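Side-chain contact in inositol 2-dehydrogenase/D-chiro-inositol 3-dehydrogenase (Lactobacillus casei, PDB 4MIY), which oxidises myo-inositol and D-chiro-inositol to their keto forms, 2-keto-myo-inositol and 1-keto-D-chiro-inositol, with NAD as the hydride acceptor: residues M168-T173 against D210-T215. Numbering follows the deposited sequence.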
loop_
_atom_site.group_PDB
_atom_site.type_symbol
_atom_site.label_atom_id
_atom_site.label_comp_id
_atom_site.label_asym_id
_atom_site.label_seq_id
_atom_site.Cartn_x
_atom_site.Cartn_y
_atom_site.Cartn_z
ATOM N N MET A 168 9.463 32.599 7.480
ATOM C CA MET A 168 9.764 31.328 8.099
ATOM C C MET A 168 9.324 30.124 7.283
ATOM O O MET A 168 9.834 29.062 7.464
ATOM C CB MET A 168 9.176 31.269 9.488
ATOM C CG MET A 168 9.991 32.074 10.480
ATOM S SD MET A 168 9.155 32.621 11.946
ATOM C CE MET A 168 8.907 31.126 12.789
ATOM N N ALA A 169 8.406 30.332 6.367
ATOM C CA ALA A 169 8.073 29.290 5.435
ATOM C C ALA A 169 9.296 28.876 4.667
ATOM O O ALA A 169 9.422 27.762 4.287
ATOM C CB ALA A 169 6.983 29.732 4.485
ATOM N N ILE A 170 10.189 29.821 4.441
ATOM C CA ILE A 170 11.477 29.523 3.835
ATOM C C ILE A 170 12.510 29.111 4.898
ATOM O O ILE A 170 13.030 28.049 4.861
ATOM C CB ILE A 170 12.032 30.721 3.013
ATOM C CG1 ILE A 170 11.024 31.257 2.014
ATOM C CG2 ILE A 170 13.323 30.363 2.310
ATOM C CD1 ILE A 170 10.411 30.265 1.127
ATOM N N THR A 171 12.748 29.966 5.864
ATOM C CA THR A 171 13.888 29.785 6.702
ATOM C C THR A 171 13.766 28.631 7.712
ATOM O O THR A 171 14.756 28.121 8.142
ATOM C CB THR A 171 14.261 31.099 7.444
ATOM O OG1 THR A 171 13.173 31.511 8.247
ATOM C CG2 THR A 171 14.578 32.150 6.496
ATOM N N ASP A 172 12.555 28.258 8.074
ATOM C CA ASP A 172 12.346 27.212 9.046
ATOM C C ASP A 172 11.844 25.893 8.426
ATOM O O ASP A 172 12.091 24.847 8.926
ATOM C CB ASP A 172 11.396 27.665 10.151
ATOM C CG ASP A 172 12.052 28.620 11.137
ATOM O OD1 ASP A 172 13.262 28.840 11.037
ATOM O OD2 ASP A 172 11.369 29.131 12.003
ATOM N N THR A 173 11.157 26.023 7.317
ATOM C CA THR A 173 10.446 24.926 6.716
ATOM C C THR A 173 11.082 24.468 5.396
ATOM O O THR A 173 11.682 23.444 5.351
ATOM C CB THR A 173 8.966 25.284 6.609
ATOM O OG1 THR A 173 8.464 25.581 7.909
ATOM C CG2 THR A 173 8.163 24.137 6.036
ATOM N N ASP A 210 -0.088 30.663 2.874
ATOM C CA ASP A 210 -0.104 29.225 2.949
ATOM C C ASP A 210 -1.261 28.691 2.135
ATOM O O ASP A 210 -2.363 29.080 2.317
ATOM C CB ASP A 210 -0.245 28.785 4.386
ATOM C CG ASP A 210 0.069 27.309 4.596
ATOM O OD1 ASP A 210 1.120 26.865 4.159
ATOM O OD2 ASP A 210 -0.736 26.655 5.206
ATOM N N PRO A 211 -0.980 27.760 1.240
ATOM C CA PRO A 211 0.297 27.123 0.973
ATOM C C PRO A 211 1.230 27.929 0.118
ATOM O O PRO A 211 0.858 28.964 -0.318
ATOM C CB PRO A 211 -0.119 25.824 0.271
ATOM C CG PRO A 211 -1.335 26.081 -0.286
ATOM C CD PRO A 211 -2.063 27.029 0.621
ATOM N N GLN A 212 2.440 27.437 -0.088
ATOM C CA GLN A 212 3.396 28.034 -1.002
ATOM C C GLN A 212 3.943 26.966 -1.929
ATOM O O GLN A 212 4.111 25.843 -1.524
ATOM C CB GLN A 212 4.538 28.739 -0.270
ATOM C CG GLN A 212 4.053 29.848 0.599
ATOM C CD GLN A 212 5.115 30.698 1.202
ATOM O OE1 GLN A 212 6.175 30.846 0.678
ATOM N NE2 GLN A 212 4.798 31.276 2.320
ATOM N N LEU A 213 4.177 27.321 -3.168
ATOM C CA LEU A 213 4.773 26.421 -4.113
ATOM C C LEU A 213 6.151 26.927 -4.453
ATOM O O LEU A 213 6.290 28.059 -4.823
ATOM C CB LEU A 213 3.935 26.354 -5.355
ATOM C CG LEU A 213 2.526 25.772 -5.181
ATOM C CD1 LEU A 213 1.701 25.993 -6.395
ATOM C CD2 LEU A 213 2.601 24.308 -4.876
ATOM N N ALA A 214 7.162 26.080 -4.290
ATOM C CA ALA A 214 8.532 26.425 -4.602
ATOM C C ALA A 214 9.020 25.620 -5.776
ATOM O O ALA A 214 8.946 24.425 -5.751
ATOM C CB ALA A 214 9.416 26.183 -3.408
ATOM N N THR A 215 9.475 26.298 -6.806
ATOM C CA THR A 215 10.055 25.659 -7.952
ATOM C C THR A 215 11.531 26.012 -8.063
ATOM O O THR A 215 11.891 27.155 -8.091
ATOM C CB THR A 215 9.353 26.034 -9.255
ATOM O OG1 THR A 215 7.977 25.683 -9.179
ATOM C CG2 THR A 215 9.947 25.329 -10.383
#
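A169, in the first turn of a helix, and Q212, at the start of a strand, bring their segments closest, with CA atoms 8.1 Å apart. The helical turn is slightly widened: D172 N bonds to M168 O at 2.9 Å, and T173 N makes a weak bond to M168 O at 3.3 Å. The Q212 side chain reaches over to the helix: placing CG anti to the carbonyl carbon (chi1 -61°) turns the chain that way, and its extended run beyond CG carries the amide there. The methyl of A169 sits over the amide face at its nitrogen end, CB 3.4 Å from Q212 NE2; alanine's small side chain allows this close approach. I170 makes a looser van der Waals contact, its methyl CD1 passing 4.3 Å from Q212 OE1. A buried amide is costly unless both ends are bonded; here NE2 donates to H209 O and OE1 accepts from Q321 NE2, which should hold the group's rotation. I170 also packs on A314 and A317 of helix 304-323 and on I194 of strand 189-195. The contact thus joins the beginning of helix 168-185 to the mixed sheet of the C-terminal alpha/beta domain, where strand 212-218 runs between strands 223-229 and 189-195.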